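Local coordinates for protein (2Z,6E)-hedycaryol synthase (Kitasatospora setae, PDB 4MC3) that converts (2E,6E)-farnesyl diphosphate and water into (2Z,6E)-hedycaryol and diphosphate by a magnesium-dependent 1,11-cyclization, at residues W60-W74 against M181-P193. Residues are numbered along the deposited sequence; the frame is centred on the assembly and turned at random.
Sequences WPRADLDTLTIGLKW and MPWLWDLDELRLP
Helices 65-74 and 181-188 run nearly antiparallel at 157°, their axes 10.4 Å apart, and Gly71 CA lies 6.7 Å from Leu187 CA, with the Trp60 ring packed beside them. The indole of Trp60 meets helix 181-188 by its edge: NE1 donates to Leu184 O (2.9 Å, 146° at the hydrogen) from above the carbonyl plane. Trp60 CH2 rests on Leu184 CD2 (3.6 Å), while Leu187 CD1 lies 3.9 Å from both Trp60 CZ2 and Trp74 CD1. This packing belongs to the all-helical class I terpene cyclase fold and borders the active site: Trp183, whose CZ3 touches Trp74 CB, adjoins Phe149, important for cation stabilization at C-11, and Met181 touches bound nerolidol. Arg191, bent at chi2 (91°), grips Asp188 side-on, NE to OD1 (2.8 Å) and NH2 to OD2, while Arg62 CB covers one guanidinium face and Leu192 CD2 the other. Arg191 NH1 also forms a salt bridge with Asp294, shared with Arg62, which pairs with Glu16 as well. A leucine in place of Arg191 would probably leave the Asp188 carboxylate without its counter-charge and the two bonds that fix its rotation. Water joins Asp188 OD1 to Arg62 N, and another links Asp64 OD1 to Arg191 O.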
ATOM      1  N   TRP A  60       4.803   9.125   1.012  1.00 17.79           N
ATOM      2  CA  TRP A  60       5.832   9.699   0.188  1.00 16.90           C
ATOM      3  C   TRP A  60       6.414  10.949   0.810  1.00 17.78           C
ATOM      4  O   TRP A  60       6.386  12.015   0.189  1.00 18.02           O
ATOM      5  CB  TRP A  60       5.327  10.013  -1.242  1.00 18.79           C
ATOM      6  CG  TRP A  60       4.721   8.841  -1.936  1.00 17.03           C
ATOM      7  CD1 TRP A  60       5.368   7.761  -2.474  1.00 17.66           C
ATOM      8  CD2 TRP A  60       3.337   8.648  -2.208  1.00 16.63           C
ATOM      9  NE1 TRP A  60       4.451   6.886  -3.021  1.00 16.41           N
ATOM     10  CE2 TRP A  60       3.198   7.408  -2.860  1.00 15.15           C
ATOM     11  CE3 TRP A  60       2.176   9.390  -1.922  1.00 16.77           C
ATOM     12  CZ2 TRP A  60       1.969   6.948  -3.280  1.00 15.32           C
ATOM     13  CZ3 TRP A  60       0.959   8.910  -2.300  1.00 15.84           C
ATOM     14  CH2 TRP A  60       0.855   7.678  -2.968  1.00 15.79           C
ATOM     15  N   PRO A  61       7.003  10.828   2.024  1.00 18.19           N
ATOM     16  CA  PRO A  61       7.519  12.043   2.690  1.00 20.86           C
ATOM     17  C   PRO A  61       8.606  12.785   1.976  1.00 21.10           C
ATOM     18  O   PRO A  61       8.765  13.984   2.201  1.00 22.65           O
ATOM     19  CB  PRO A  61       8.003  11.521   4.057  1.00 22.10           C
ATOM     20  CG  PRO A  61       8.314  10.048   3.781  1.00 22.18           C
ATOM     21  CD  PRO A  61       7.178   9.636   2.846  1.00 19.82           C
ATOM     22  N   ARG A  62       9.360  12.095   1.107  1.00 19.26           N
ATOM     23  CA  ARG A  62      10.484  12.667   0.402  1.00 20.11           C
ATOM     24  C   ARG A  62      10.163  13.126  -1.026  1.00 20.35           C
ATOM     25  O   ARG A  62      11.056  13.567  -1.756  1.00 23.20           O
ATOM     26  CB  ARG A  62      11.636  11.658   0.363  1.00 24.20           C
ATOM     27  CG  ARG A  62      12.052  11.340   1.816  1.00 24.48           C
ATOM     28  CD  ARG A  62      13.116  10.252   1.849  1.00 29.61           C
ATOM     29  NE  ARG A  62      13.498   9.949   3.234  1.00 26.43           N
ATOM     30  CZ  ARG A  62      14.637   9.336   3.596  1.00 29.55           C
ATOM     31  NH1 ARG A  62      15.487   8.961   2.664  1.00 34.47           N
ATOM     32  NH2 ARG A  62      14.934   9.138   4.876  1.00 26.53           N
ATOM     33  N   ALA A  63       8.923  12.922  -1.452  1.00 19.45           N
ATOM     34  CA  ALA A  63       8.594  13.263  -2.812  1.00 18.90           C
ATOM     35  C   ALA A  63       8.575  14.758  -3.088  1.00 21.30           C
ATOM     36  O   ALA A  63       8.227  15.558  -2.219  1.00 21.75           O
ATOM     37  CB  ALA A  63       7.220  12.710  -3.102  1.00 19.88           C
ATOM     38  N   ASP A  64       8.882  15.121  -4.316  1.00 21.85           N
ATOM     39  CA  ASP A  64       8.590  16.441  -4.826  1.00 23.28           C
ATOM     40  C   ASP A  64       7.067  16.647  -4.962  1.00 22.51           C
ATOM     41  O   ASP A  64       6.281  15.700  -4.884  1.00 20.76           O
ATOM     42  CB  ASP A  64       9.279  16.551  -6.188  1.00 25.51           C
ATOM     43  CG  ASP A  64       8.749  15.528  -7.170  1.00 28.01           C
ATOM     44  OD1 ASP A  64       9.136  14.339  -7.112  1.00 27.36           O
ATOM     45  OD2 ASP A  64       7.928  15.927  -8.004  1.00 29.36           O
ATOM     46  N   LEU A  65       6.628  17.881  -5.145  1.00 23.02           N
ATOM     47  CA  LEU A  65       5.237  18.222  -5.237  1.00 22.29           C
ATOM     48  C   LEU A  65       4.504  17.438  -6.343  1.00 22.32           C
ATOM     49  O   LEU A  65       3.386  16.950  -6.101  1.00 23.74           O
ATOM     50  CB  LEU A  65       5.089  19.713  -5.532  1.00 24.74           C
ATOM     51  CG  LEU A  65       3.676  20.204  -5.756  1.00 24.94           C
ATOM     52  CD1 LEU A  65       2.708  19.974  -4.616  1.00 27.21           C
ATOM     53  CD2 LEU A  65       3.742  21.707  -6.108  1.00 31.18           C
ATOM     54  N   ASP A  66       5.117  17.334  -7.532  1.00 22.99           N
ATOM     55  CA  ASP A  66       4.505  16.651  -8.737  1.00 24.31           C
ATOM     56  C   ASP A  66       4.244  15.179  -8.400  1.00 22.38           C
ATOM     57  O   ASP A  66       3.119  14.691  -8.557  1.00 22.91           O
ATOM     58  CB  ASP A  66       5.321  16.774 -10.026  1.00 26.93           C
ATOM     59  CG  ASP A  66       5.351  18.209 -10.574  1.00 41.69           C
ATOM     60  OD1 ASP A  66       4.455  19.036 -10.245  1.00 47.17           O
ATOM     61  OD2 ASP A  66       6.267  18.491 -11.369  1.00 51.01           O
ATOM     62  N   THR A  67       5.238  14.513  -7.817  1.00 19.87           N
ATOM     63  CA  THR A  67       5.066  13.094  -7.430  1.00 20.13           C
ATOM     64  C   THR A  67       4.037  12.962  -6.336  1.00 19.69           C
ATOM     65  O   THR A  67       3.175  12.057  -6.371  1.00 18.65           O
ATOM     66  CB  THR A  67       6.410  12.455  -7.005  1.00 21.01           C
ATOM     67  OG1 THR A  67       7.313  12.525  -8.119  1.00 21.62           O
ATOM     68  CG2 THR A  67       6.254  11.014  -6.599  1.00 20.34           C
ATOM     69  N   LEU A  68       4.122  13.786  -5.292  1.00 20.47           N
ATOM     70  CA  LEU A  68       3.112  13.699  -4.258  1.00 19.66           C
ATOM     71  C   LEU A  68       1.686  13.853  -4.820  1.00 18.00           C
ATOM     72  O   LEU A  68       0.756  13.151  -4.395  1.00 18.80           O
ATOM     73  CB  LEU A  68       3.378  14.709  -3.141  1.00 18.90           C
ATOM     74  CG  LEU A  68       2.386  14.692  -1.985  1.00 19.57           C
ATOM     75  CD1 LEU A  68       2.303  13.364  -1.281  1.00 21.90           C
ATOM     76  CD2 LEU A  68       2.695  15.808  -0.979  1.00 21.51           C
ATOM     77  N   THR A  69       1.521  14.817  -5.729  1.00 19.38           N
ATOM     78  CA  THR A  69       0.216  15.100  -6.271  1.00 19.40           C
ATOM     79  C   THR A  69      -0.337  13.865  -7.071  1.00 18.22           C
ATOM     80  O   THR A  69      -1.486  13.490  -6.832  1.00 19.11           O
ATOM     81  CB  THR A  69       0.293  16.315  -7.191  1.00 21.98           C
ATOM     82  OG1 THR A  69       0.669  17.480  -6.410  1.00 23.50           O
ATOM     83  CG2 THR A  69      -1.021  16.542  -7.837  1.00 24.63           C
ATOM     84  N   ILE A  70       0.484  13.238  -7.897  1.00 18.31           N
ATOM     85  CA  ILE A  70       0.039  12.054  -8.593  1.00 18.98           C
ATOM     86  C   ILE A  70      -0.320  10.955  -7.582  1.00 18.12           C
ATOM     87  O   ILE A  70      -1.320  10.270  -7.719  1.00 18.13           O
ATOM     88  CB  ILE A  70       1.005  11.637  -9.716  1.00 24.19           C
ATOM     89  CG1 ILE A  70       2.192  10.995  -9.250  1.00 28.29           C
ATOM     90  CG2 ILE A  70       1.400  12.753 -10.611  1.00 32.95           C
ATOM     91  CD1 ILE A  70       3.238  10.811 -10.315  1.00 46.61           C
ATOM     92  N   GLY A  71       0.511  10.774  -6.575  1.00 16.69           N
ATOM     93  CA  GLY A  71       0.203   9.756  -5.539  1.00 17.92           C
ATOM     94  C   GLY A  71      -1.132  10.009  -4.839  1.00 15.59           C
ATOM     95  O   GLY A  71      -1.929   9.096  -4.590  1.00 16.48           O
ATOM     96  N   LEU A  72      -1.418  11.274  -4.523  1.00 17.30           N
ATOM     97  CA  LEU A  72      -2.685  11.595  -3.849  1.00 17.96           C
ATOM     98  C   LEU A  72      -3.899  11.297  -4.774  1.00 16.69           C
ATOM     99  O   LEU A  72      -4.961  10.912  -4.288  1.00 19.50           O
ATOM    100  CB  LEU A  72      -2.733  13.041  -3.405  1.00 20.08           C
ATOM    101  CG  LEU A  72      -1.811  13.510  -2.301  1.00 22.97           C
ATOM    102  CD1 LEU A  72      -2.238  14.879  -1.792  1.00 25.38           C
ATOM    103  CD2 LEU A  72      -1.720  12.483  -1.216  1.00 26.40           C
ATOM    104  N   LYS A  73      -3.747  11.499  -6.101  1.00 18.02           N
ATOM    105  CA  LYS A  73      -4.810  11.127  -7.028  1.00 18.22           C
ATOM    106  C   LYS A  73      -5.108   9.613  -6.943  1.00 17.77           C
ATOM    107  O   LYS A  73      -6.261   9.202  -6.886  1.00 18.67           O
ATOM    108  CB  LYS A  73      -4.449  11.534  -8.484  1.00 19.21           C
ATOM    109  CG  LYS A  73      -4.367  13.059  -8.659  1.00 20.90           C
ATOM    110  CD  LYS A  73      -3.981  13.427 -10.068  1.00 24.36           C
ATOM    111  CE  LYS A  73      -3.844  14.921 -10.208  1.00 28.03           C
ATOM    112  NZ  LYS A  73      -3.280  15.283 -11.563  1.00 31.99           N
ATOM    113  N   TRP A  74      -4.044   8.803  -6.908  1.00 15.89           N
ATOM    114  CA  TRP A  74      -4.240   7.352  -6.734  1.00 16.66           C
ATOM    115  C   TRP A  74      -4.926   7.000  -5.420  1.00 17.16           C
ATOM    116  O   TRP A  74      -5.796   6.119  -5.384  1.00 17.87           O
ATOM    117  CB  TRP A  74      -2.901   6.616  -6.934  1.00 15.93           C
ATOM    118  CG  TRP A  74      -2.504   6.481  -8.332  1.00 14.86           C
ATOM    119  CD1 TRP A  74      -1.712   7.306  -9.023  1.00 16.63           C
ATOM    120  CD2 TRP A  74      -2.946   5.485  -9.253  1.00 15.54           C
ATOM    121  NE1 TRP A  74      -1.592   6.890 -10.338  1.00 16.00           N
ATOM    122  CE2 TRP A  74      -2.337   5.750 -10.489  1.00 16.77           C
ATOM    123  CE3 TRP A  74      -3.750   4.351  -9.136  1.00 15.83           C
ATOM    124  CZ2 TRP A  74      -2.600   4.976 -11.643  1.00 15.76           C
ATOM    125  CZ3 TRP A  74      -3.997   3.584 -10.236  1.00 17.36           C
ATOM    126  CH2 TRP A  74      -3.436   3.881 -11.481  1.00 17.59           C
ATOM    127  N   MET A 181       0.392  -1.155   0.025  1.00 14.97           N
ATOM    128  CA  MET A 181       1.794  -0.765   0.102  1.00 15.84           C
ATOM    129  C   MET A 181       2.567  -0.995  -1.195  1.00 15.62           C
ATOM    130  O   MET A 181       3.194  -0.073  -1.716  1.00 16.45           O
ATOM    131  CB  MET A 181       2.486  -1.498   1.255  1.00 18.18           C
ATOM    132  CG  MET A 181       2.459  -0.743   2.574  1.00 19.59           C
ATOM    133  SD  MET A 181       2.574   1.043   2.356  1.00 33.45           S
ATOM    134  CE  MET A 181       0.966   1.561   2.953  1.00 13.56           C
ATOM    135  N   PRO A 182       2.534  -2.220  -1.714  1.00 15.57           N
ATOM    136  CA  PRO A 182       3.363  -2.554  -2.894  1.00 15.81           C
ATOM    137  C   PRO A 182       3.199  -1.540  -4.057  1.00 15.42           C
ATOM    138  O   PRO A 182       4.212  -1.052  -4.587  1.00 16.60           O
ATOM    139  CB  PRO A 182       2.927  -3.954  -3.240  1.00 17.65           C
ATOM    140  CG  PRO A 182       2.643  -4.541  -1.891  1.00 17.74           C
ATOM    141  CD  PRO A 182       1.858  -3.440  -1.218  1.00 15.92           C
ATOM    142  N   TRP A 183       1.979  -1.224  -4.456  1.00 14.90           N
ATOM    143  CA  TRP A 183       1.804  -0.239  -5.526  1.00 14.92           C
ATOM    144  C   TRP A 183       2.067   1.179  -5.094  1.00 14.22           C
ATOM    145  O   TRP A 183       2.573   2.019  -5.859  1.00 14.65           O
ATOM    146  CB  TRP A 183       0.455  -0.367  -6.246  1.00 16.10           C
ATOM    147  CG  TRP A 183      -0.757  -0.105  -5.474  1.00 14.75           C
ATOM    148  CD1 TRP A 183      -1.552  -1.031  -4.914  1.00 16.43           C
ATOM    149  CD2 TRP A 183      -1.345   1.157  -5.206  1.00 16.11           C
ATOM    150  NE1 TRP A 183      -2.610  -0.425  -4.286  1.00 16.13           N
ATOM    151  CE2 TRP A 183      -2.490   0.934  -4.434  1.00 16.39           C
ATOM    152  CE3 TRP A 183      -0.983   2.498  -5.520  1.00 15.95           C
ATOM    153  CZ2 TRP A 183      -3.317   1.982  -4.005  1.00 17.22           C
ATOM    154  CZ3 TRP A 183      -1.836   3.526  -5.071  1.00 16.04           C
ATOM    155  CH2 TRP A 183      -2.952   3.260  -4.322  1.00 19.55           C
ATOM    156  N   LEU A 184       1.789   1.488  -3.811  1.00 14.76           N
ATOM    157  CA  LEU A 184       2.142   2.793  -3.289  1.00 15.57           C
ATOM    158  C   LEU A 184       3.604   3.071  -3.394  1.00 13.78           C
ATOM    159  O   LEU A 184       4.089   4.135  -3.812  1.00 15.60           O
ATOM    160  CB  LEU A 184       1.623   2.990  -1.836  1.00 16.17           C
ATOM    161  CG  LEU A 184       0.118   3.056  -1.753  1.00 16.79           C
ATOM    162  CD1 LEU A 184      -0.357   2.821  -0.316  1.00 18.24           C
ATOM    163  CD2 LEU A 184      -0.388   4.445  -2.162  1.00 17.29           C
ATOM    164  N   TRP A 185       4.414   2.117  -2.953  1.00 14.78           N
ATOM    165  CA  TRP A 185       5.882   2.215  -2.994  1.00 15.60           C
ATOM    166  C   TRP A 185       6.384   2.232  -4.440  1.00 14.27           C
ATOM    167  O   TRP A 185       7.334   2.967  -4.717  1.00 16.20           O
ATOM    168  CB  TRP A 185       6.583   1.140  -2.221  1.00 17.92           C
ATOM    169  CG  TRP A 185       6.399   1.336  -0.690  1.00 17.37           C
ATOM    170  CD1 TRP A 185       6.299   2.503  -0.017  1.00 22.56           C
ATOM    171  CD2 TRP A 185       6.258   0.288   0.300  1.00 16.21           C
ATOM    172  NE1 TRP A 185       6.151   2.261   1.342  1.00 23.50           N
ATOM    173  CE2 TRP A 185       6.080   0.903   1.547  1.00 18.97           C
ATOM    174  CE3 TRP A 185       6.231  -1.096   0.224  1.00 17.21           C
ATOM    175  CZ2 TRP A 185       5.910   0.155   2.748  1.00 19.01           C
ATOM    176  CZ3 TRP A 185       6.102  -1.849   1.415  1.00 19.48           C
ATOM    177  CH2 TRP A 185       5.929  -1.208   2.638  1.00 19.26           C
ATOM    178  N   ASP A 186       5.745   1.495  -5.361  1.00 16.27           N
ATOM    179  CA  ASP A 186       6.099   1.667  -6.757  1.00 14.90           C
ATOM    180  C   ASP A 186       6.075   3.148  -7.175  1.00 14.52           C
ATOM    181  O   ASP A 186       6.922   3.627  -7.944  1.00 16.27           O
ATOM    182  CB  ASP A 186       5.163   0.874  -7.681  1.00 15.59           C
ATOM    183  CG  ASP A 186       5.312  -0.640  -7.563  1.00 16.11           C
ATOM    184  OD1 ASP A 186       6.377  -1.148  -7.203  1.00 18.37           O
ATOM    185  OD2 ASP A 186       4.270  -1.304  -7.845  1.00 18.53           O
ATOM    186  N   LEU A 187       5.063   3.905  -6.743  1.00 14.37           N
ATOM    187  CA  LEU A 187       4.961   5.303  -7.077  1.00 14.75           C
ATOM    188  C   LEU A 187       6.077   6.153  -6.498  1.00 16.45           C
ATOM    189  O   LEU A 187       6.378   7.240  -7.056  1.00 16.53           O
ATOM    190  CB  LEU A 187       3.574   5.858  -6.706  1.00 16.04           C
ATOM    191  CG  LEU A 187       2.346   5.360  -7.498  1.00 16.15           C
ATOM    192  CD1 LEU A 187       1.026   5.641  -6.851  1.00 17.54           C
ATOM    193  CD2 LEU A 187       2.377   5.954  -8.937  1.00 17.61           C
ATOM    194  N   ASP A 188       6.712   5.707  -5.417  1.00 16.38           N
ATOM    195  CA  ASP A 188       7.844   6.425  -4.857  1.00 17.05           C
ATOM    196  C   ASP A 188       9.014   6.508  -5.859  1.00 17.02           C
ATOM    197  O   ASP A 188       9.830   7.431  -5.789  1.00 17.86           O
ATOM    198  CB  ASP A 188       8.326   5.783  -3.571  1.00 17.46           C
ATOM    199  CG  ASP A 188       9.301   6.671  -2.764  1.00 18.01           C
ATOM    200  OD1 ASP A 188       9.026   7.877  -2.641  1.00 19.38           O
ATOM    201  OD2 ASP A 188      10.356   6.134  -2.305  1.00 18.89           O
ATOM    202  N   GLU A 189       9.074   5.596  -6.836  1.00 16.84           N
ATOM    203  CA  GLU A 189      10.167   5.625  -7.796  1.00 16.77           C
ATOM    204  C   GLU A 189      10.104   6.909  -8.655  1.00 20.22           C
ATOM    205  O   GLU A 189      11.127   7.329  -9.178  1.00 21.19           O
ATOM    206  CB  GLU A 189      10.178   4.403  -8.668  1.00 18.27           C
ATOM    207  CG  GLU A 189      10.405   3.120  -7.932  1.00 18.24           C
ATOM    208  CD  GLU A 189      10.718   1.939  -8.851  1.00 19.54           C
ATOM    209  OE1 GLU A 189      11.552   2.108  -9.789  1.00 19.37           O
ATOM    210  OE2 GLU A 189      10.136   0.838  -8.643  1.00 19.65           O
ATOM    211  N   LEU A 190       8.935   7.523  -8.789  1.00 18.34           N
ATOM    212  CA  LEU A 190       8.784   8.711  -9.595  1.00 19.48           C
ATOM    213  C   LEU A 190       9.618   9.877  -9.034  1.00 21.43           C
ATOM    214  O   LEU A 190       9.990  10.778  -9.799  1.00 24.00           O
ATOM    215  CB  LEU A 190       7.339   9.103  -9.708  1.00 19.86           C
ATOM    216  CG  LEU A 190       6.528   8.403 -10.800  1.00 23.19           C
ATOM    217  CD1 LEU A 190       6.441   6.928 -10.722  1.00 23.68           C
ATOM    218  CD2 LEU A 190       5.106   8.890 -10.856  1.00 24.71           C
ATOM    219  N   ARG A 191       9.920   9.869  -7.731  1.00 19.41           N
ATOM    220  CA  ARG A 191      10.682  10.974  -7.138  1.00 20.25           C
ATOM    221  C   ARG A 191      12.173  10.712  -7.022  1.00 22.67           C
ATOM    222  O   ARG A 191      12.944  11.620  -6.656  1.00 25.68           O
ATOM    223  CB  ARG A 191      10.116  11.406  -5.795  1.00 21.94           C
ATOM    224  CG  ARG A 191      10.158  10.417  -4.668  1.00 21.28           C
ATOM    225  CD  ARG A 191      11.393  10.481  -3.807  1.00 21.56           C
ATOM    226  NE  ARG A 191      11.431   9.347  -2.907  1.00 21.23           N
ATOM    227  CZ  ARG A 191      12.431   9.045  -2.104  1.00 20.47           C
ATOM    228  NH1 ARG A 191      13.508   9.841  -2.052  1.00 22.90           N
ATOM    229  NH2 ARG A 191      12.399   7.939  -1.399  1.00 22.47           N
ATOM    230  N   LEU A 192      12.608   9.503  -7.340  1.00 21.39           N
ATOM    231  CA  LEU A 192      14.011   9.135  -7.273  1.00 22.73           C
ATOM    232  C   LEU A 192      14.722   9.768  -8.526  1.00 22.54           C
ATOM    233  O   LEU A 192      14.077  10.107  -9.487  1.00 24.41           O
ATOM    234  CB  LEU A 192      14.151   7.616  -7.302  1.00 22.89           C
ATOM    235  CG  LEU A 192      13.491   6.841  -6.144  1.00 21.72           C
ATOM    236  CD1 LEU A 192      13.633   5.351  -6.371  1.00 23.32           C
ATOM    237  CD2 LEU A 192      14.064   7.245  -4.805  1.00 25.07           C
ATOM    238  N   PRO A 193      16.043   9.907  -8.443  1.00 30.05           N
ATOM    239  CA  PRO A 193      16.856  10.375  -9.575  1.00 34.60           C
ATOM    240  C   PRO A 193      16.757   9.452 -10.773  1.00 34.25           C
ATOM    241  O   PRO A 193      16.830   9.918 -11.891  1.00 42.12           O
ATOM    242  CB  PRO A 193      18.282  10.378  -9.001  1.00 38.26           C
ATOM    243  CG  PRO A 193      18.073  10.564  -7.531  1.00 41.12           C
ATOM    244  CD  PRO A 193      16.838   9.738  -7.223  1.00 30.13           C
TER
HETATM  245  O   HOH W   1       8.991   9.510  -0.279  1.00 19.74           O
HETATM  246  O   HOH W   2      14.016  12.591  -2.922  1.00 33.12           O
HETATM  247  O   HOH W   3      12.073  14.353  -7.026  1.00 44.18           O